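PDB 2YV3: aspartate-semialdehyde dehydrogenase from Thermus thermophilus, which probably catalyses the NADPH-dependent reductive dephosphorylation of L-aspartyl-4-phosphate to L-aspartate semialdehyde, a step on the way to lysine, methionine and threonine. Local coordinates for residues K160-E164 against K179-F183; V244-V250 against F299-F305. One frame throughout, in Å; residues are numbered along the deposited sequence.

Contact 1. Residues K160-E164 against K179-F183; sequences KAMEE and KAEAF
The carboxylate of E164 reaches out from the helix to two backbone amides of the facing loop. OE1 of E164 accepts a hydrogen bond from N of A182 at 3.2 Å, and E164 OE2 takes a weak one from N of E181 at 3.5 Å. Chi1 of -142° and chi2 of -132° carry it there. Residues 160-164 are helical, with E164 N bonded to K160 O at 3.1 Å; 179-183 is irregular loop. N of K179 is held by E168, farther along the same helix. Around the carboxylate the packing is small: CA atoms of A161 and A182 lie 5.3 Å apart, and their CB atoms touch at 3.7 Å. F183, chi1 -53°, brings CZ to 3.4 Å from A161 CB, while O of A161 sits at the ring edge, 3.3 Å from F183 CZ. The F183 side chain also touches R231, predicted to bind substrate, so this helix-to-loop packing, pinned by a buried acid on main-chain amides, borders the probable active site.

Contact 2. Residues V244-V250 against F299-F305; sequences VEFARPV and FENGLDF
Two neighbouring strands of the mixed sheet in the dimerisation domain run antiparallel here, 244-246 beside 302-305, with axes 5.0 Å apart at closest and N-to-C directions 149° apart. V244 and L303 form a hydrogen-bonded pair, V244 N to L303 O 3.1 Å and L303 N to V244 O 3.2 Å. E245 and G302 are the next, non-hydrogen-bonded pair, CA to CA 4.4 Å. At G302 the strands close in: its CA is 3.0 Å from V244 O, and an ideal CB would clash with that oxygen. The ring of F299 (chi1 -56°) fills the space beside G302, its face under CB of E245, a CH-pi contact with CB 3.9 Å from the ring centroid; the E245 carboxylate forms a salt bridge with R145 of the same chain. The V244 and L303 side chains share the sheet's other face. There CG2 of V244 meets F305 CZ at 3.6 Å, and L303 CD1 packs against both F246 CE2 (3.7 Å) and V250 CG1 (3.3 Å). Helix 125-141 covers this side, with L134 against V244 and F305, and F141 against V250. Past F246 the chain leaves the strand and curls around N301, whose side chain (chi1 -173°, chi2 30°) plugs the hollow of the turn. F246 N bonds to N301 O at 2.8 Å, tying the last strand residue to N301's backbone. The amide group of N301 then bridges the loop: ND2 donates to R248 O at 2.5 Å and weakly to F246 O at 3.4 Å, while OD1 accepts from N of V250 at 2.9 Å.

How the contacts relate
Both contacts lie in the dimerisation domain, but they share no secondary-structure element and stand apart, centres 39 Å from each other and nearest atoms about 23 Å. Each mixes buried and exposed residues. Contact 1 is the smaller, 257 against 552 Å², and joins a helix to the loop that follows it, close to predicted substrate-binding R231. Contact 2, away from the predicted catalytic and binding residues, joins strands 237-246 and 302-310 and reaches the second subunit, whose R145 packs on F299. Both use a polar side chain to hold irregular backbone: a carboxylate accepting from amides in contact 1, a carboxamide both donating and accepting in contact 2, which adds strand pairing and more apolar side chains.

Contact 1. Residues K160-E164 against K179-F183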
# COMPACT_ATOMS: atom_id res chain seq x y z
N LYS A 160 -14.71 -10.52 -13.07
CA LYS A 160 -14.23 -10.05 -14.36
C LYS A 160 -12.93 -9.25 -14.21
O LYS A 160 -12.09 -9.24 -15.09
CB LYS A 160 -15.29 -9.15 -15.03
CG LYS A 160 -14.99 -8.80 -16.48
CD LYS A 160 -14.99 -10.05 -17.37
CE LYS A 160 -14.50 -9.77 -18.80
NZ LYS A 160 -15.34 -8.75 -19.51
N ALA A 161 -12.79 -8.59 -13.07
CA ALA A 161 -11.62 -7.78 -12.81
C ALA A 161 -10.44 -8.62 -12.31
O ALA A 161 -9.29 -8.23 -12.48
CB ALA A 161 -11.96 -6.69 -11.81
N MET A 162 -10.73 -9.77 -11.70
CA MET A 162 -9.70 -10.67 -11.19
C MET A 162 -9.02 -11.28 -12.41
O MET A 162 -7.80 -11.50 -12.45
CB MET A 162 -10.33 -11.79 -10.36
CG MET A 162 -9.93 -11.83 -8.89
SD MET A 162 -10.75 -13.19 -7.96
CE MET A 162 -9.51 -14.48 -8.05
N GLU A 163 -9.84 -11.56 -13.42
CA GLU A 163 -9.40 -12.16 -14.66
C GLU A 163 -8.58 -11.15 -15.46
O GLU A 163 -7.54 -11.48 -16.03
CB GLU A 163 -10.63 -12.54 -15.47
CG GLU A 163 -10.72 -13.98 -15.89
CD GLU A 163 -11.86 -14.20 -16.88
OE1 GLU A 163 -13.03 -14.15 -16.45
OE2 GLU A 163 -11.59 -14.43 -18.09
N GLU A 164 -9.07 -9.92 -15.48
CA GLU A 164 -8.42 -8.84 -16.20
C GLU A 164 -6.96 -8.73 -15.78
O GLU A 164 -6.06 -8.62 -16.62
CB GLU A 164 -9.12 -7.52 -15.91
CG GLU A 164 -9.23 -6.60 -17.11
CD GLU A 164 -8.79 -5.19 -16.80
OE1 GLU A 164 -9.22 -4.67 -15.74
OE2 GLU A 164 -8.03 -4.59 -17.60
N LYS A 179 -4.85 -3.09 -21.64
CA LYS A 179 -6.17 -2.60 -22.01
C LYS A 179 -7.03 -2.42 -20.75
O LYS A 179 -7.83 -3.30 -20.42
CB LYS A 179 -6.88 -3.61 -22.93
CG LYS A 179 -6.40 -3.67 -24.36
CD LYS A 179 -7.07 -4.84 -25.09
CE LYS A 179 -8.59 -4.85 -24.91
NZ LYS A 179 -9.27 -6.04 -25.51
N ALA A 180 -6.85 -1.30 -20.05
CA ALA A 180 -7.63 -1.04 -18.84
C ALA A 180 -9.12 -1.01 -19.17
O ALA A 180 -9.54 -0.29 -20.08
CB ALA A 180 -7.21 0.28 -18.24
N GLU A 181 -9.91 -1.78 -18.43
CA GLU A 181 -11.35 -1.84 -18.69
C GLU A 181 -12.16 -1.99 -17.42
O GLU A 181 -13.22 -1.40 -17.30
CB GLU A 181 -11.71 -3.04 -19.56
CG GLU A 181 -10.68 -3.45 -20.59
CD GLU A 181 -10.99 -2.93 -21.98
OE1 GLU A 181 -10.85 -3.73 -22.93
OE2 GLU A 181 -11.36 -1.74 -22.11
N ALA A 182 -11.66 -2.81 -16.51
CA ALA A 182 -12.35 -3.12 -15.26
C ALA A 182 -12.00 -2.20 -14.10
O ALA A 182 -12.65 -2.22 -13.05
CB ALA A 182 -12.09 -4.56 -14.88
N PHE A 183 -10.96 -1.40 -14.28
CA PHE A 183 -10.54 -0.49 -13.24
C PHE A 183 -10.57 0.90 -13.84
O PHE A 183 -10.95 1.08 -15.00
CB PHE A 183 -9.14 -0.90 -12.80
CG PHE A 183 -9.03 -2.35 -12.41
CD1 PHE A 183 -9.55 -2.80 -11.19
CD2 PHE A 183 -8.46 -3.28 -13.26
CE1 PHE A 183 -9.50 -4.14 -10.84
CE2 PHE A 183 -8.40 -4.63 -12.92
CZ PHE A 183 -8.93 -5.05 -11.70

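Contact 2. Residues V244-V250 against F299-F305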
# COMPACT_ATOMS: atom_id res chain seq x y z
N VAL A 244 -3.26 3.34 15.35
CA VAL A 244 -4.28 3.75 16.29
C VAL A 244 -3.73 4.50 17.49
O VAL A 244 -2.58 4.32 17.88
CB VAL A 244 -5.06 2.52 16.86
CG1 VAL A 244 -6.34 2.97 17.47
CG2 VAL A 244 -5.30 1.48 15.80
N GLU A 245 -4.57 5.33 18.08
CA GLU A 245 -4.20 6.06 19.28
C GLU A 245 -5.19 5.50 20.30
O GLU A 245 -6.39 5.43 20.03
CB GLU A 245 -4.38 7.57 19.08
CG GLU A 245 -3.89 8.41 20.26
CD GLU A 245 -3.99 9.91 20.00
OE1 GLU A 245 -5.09 10.38 19.61
OE2 GLU A 245 -2.97 10.61 20.20
N PHE A 246 -4.68 5.08 21.46
CA PHE A 246 -5.53 4.49 22.48
C PHE A 246 -5.80 5.31 23.73
O PHE A 246 -5.17 6.34 23.98
CB PHE A 246 -4.96 3.14 22.89
CG PHE A 246 -4.95 2.14 21.79
CD1 PHE A 246 -6.10 1.41 21.48
CD2 PHE A 246 -3.79 1.93 21.04
CE1 PHE A 246 -6.10 0.49 20.44
CE2 PHE A 246 -3.79 1.01 19.99
CZ PHE A 246 -4.95 0.29 19.69
N ALA A 247 -6.76 4.84 24.52
CA ALA A 247 -7.10 5.50 25.77
C ALA A 247 -6.15 4.95 26.80
O ALA A 247 -5.43 5.70 27.48
CB ALA A 247 -8.53 5.16 26.17
N ARG A 248 -6.14 3.62 26.89
CA ARG A 248 -5.29 2.90 27.82
C ARG A 248 -3.93 2.66 27.21
O ARG A 248 -3.79 2.55 25.98
CB ARG A 248 -5.92 1.57 28.19
CG ARG A 248 -7.36 1.67 28.65
CD ARG A 248 -8.19 0.69 27.85
NE ARG A 248 -9.58 0.66 28.23
CZ ARG A 248 -10.36 1.73 28.26
NH1 ARG A 248 -9.87 2.92 27.92
NH2 ARG A 248 -11.63 1.62 28.63
N PRO A 249 -2.90 2.55 28.06
CA PRO A 249 -1.51 2.32 27.67
C PRO A 249 -1.40 1.00 26.91
O PRO A 249 -1.72 -0.07 27.45
CB PRO A 249 -0.78 2.26 29.00
CG PRO A 249 -1.79 1.55 29.88
CD PRO A 249 -3.08 2.27 29.50
N VAL A 250 -0.98 1.08 25.65
CA VAL A 250 -0.84 -0.14 24.89
C VAL A 250 0.47 -0.74 25.22
O VAL A 250 1.27 -0.17 25.95
CB VAL A 250 -0.86 0.04 23.37
CG1 VAL A 250 -2.01 -0.76 22.80
CG2 VAL A 250 -0.93 1.50 23.00
N PHE A 299 1.78 8.42 17.54
CA PHE A 299 0.97 8.76 18.70
C PHE A 299 1.72 8.55 20.02
O PHE A 299 2.67 7.77 20.10
CB PHE A 299 -0.28 7.90 18.70
CG PHE A 299 -1.07 8.01 17.44
CD1 PHE A 299 -1.65 6.88 16.86
CD2 PHE A 299 -1.24 9.25 16.82
CE1 PHE A 299 -2.39 6.98 15.69
CE2 PHE A 299 -1.98 9.36 15.66
CZ PHE A 299 -2.56 8.21 15.09
N GLU A 300 1.27 9.25 21.06
CA GLU A 300 1.91 9.14 22.37
C GLU A 300 1.47 7.85 23.08
O GLU A 300 2.03 7.47 24.09
CB GLU A 300 1.60 10.38 23.21
CG GLU A 300 2.83 10.99 23.87
CD GLU A 300 3.41 10.11 24.97
OE1 GLU A 300 2.67 9.23 25.45
OE2 GLU A 300 4.60 10.29 25.35
N ASN A 301 0.45 7.20 22.54
CA ASN A 301 -0.01 5.92 23.07
C ASN A 301 -0.65 5.21 21.87
O ASN A 301 -1.86 5.07 21.77
CB ASN A 301 -1.03 6.11 24.19
CG ASN A 301 -1.39 4.79 24.87
OD1 ASN A 301 -0.59 3.87 24.93
ND2 ASN A 301 -2.60 4.71 25.39
N GLY A 302 0.20 4.77 20.96
CA GLY A 302 -0.29 4.13 19.77
C GLY A 302 0.38 2.83 19.39
O GLY A 302 1.31 2.35 20.06
N LEU A 303 -0.12 2.28 18.29
CA LEU A 303 0.31 1.01 17.74
C LEU A 303 0.21 0.99 16.24
O LEU A 303 -0.74 1.52 15.67
CB LEU A 303 -0.58 -0.11 18.26
CG LEU A 303 -0.29 -0.87 19.54
CD1 LEU A 303 -1.41 -1.84 19.74
CD2 LEU A 303 1.03 -1.62 19.44
N ASP A 304 1.19 0.37 15.60
CA ASP A 304 1.19 0.22 14.15
C ASP A 304 1.16 -1.26 13.80
O ASP A 304 2.14 -1.96 14.00
CB ASP A 304 2.45 0.84 13.55
CG ASP A 304 2.47 2.36 13.67
OD1 ASP A 304 2.59 2.84 14.82
OD2 ASP A 304 2.38 3.07 12.63
N PHE A 305 0.03 -1.76 13.31
CA PHE A 305 -0.03 -3.16 12.92
C PHE A 305 -0.39 -3.25 11.45
O PHE A 305 -0.73 -2.26 10.83
CB PHE A 305 -1.03 -3.97 13.76
CG PHE A 305 -2.28 -3.22 14.13
CD1 PHE A 305 -2.26 -2.28 15.17
CD2 PHE A 305 -3.49 -3.50 13.50
CE1 PHE A 305 -3.42 -1.62 15.57
CE2 PHE A 305 -4.67 -2.84 13.89
CZ PHE A 305 -4.62 -1.90 14.93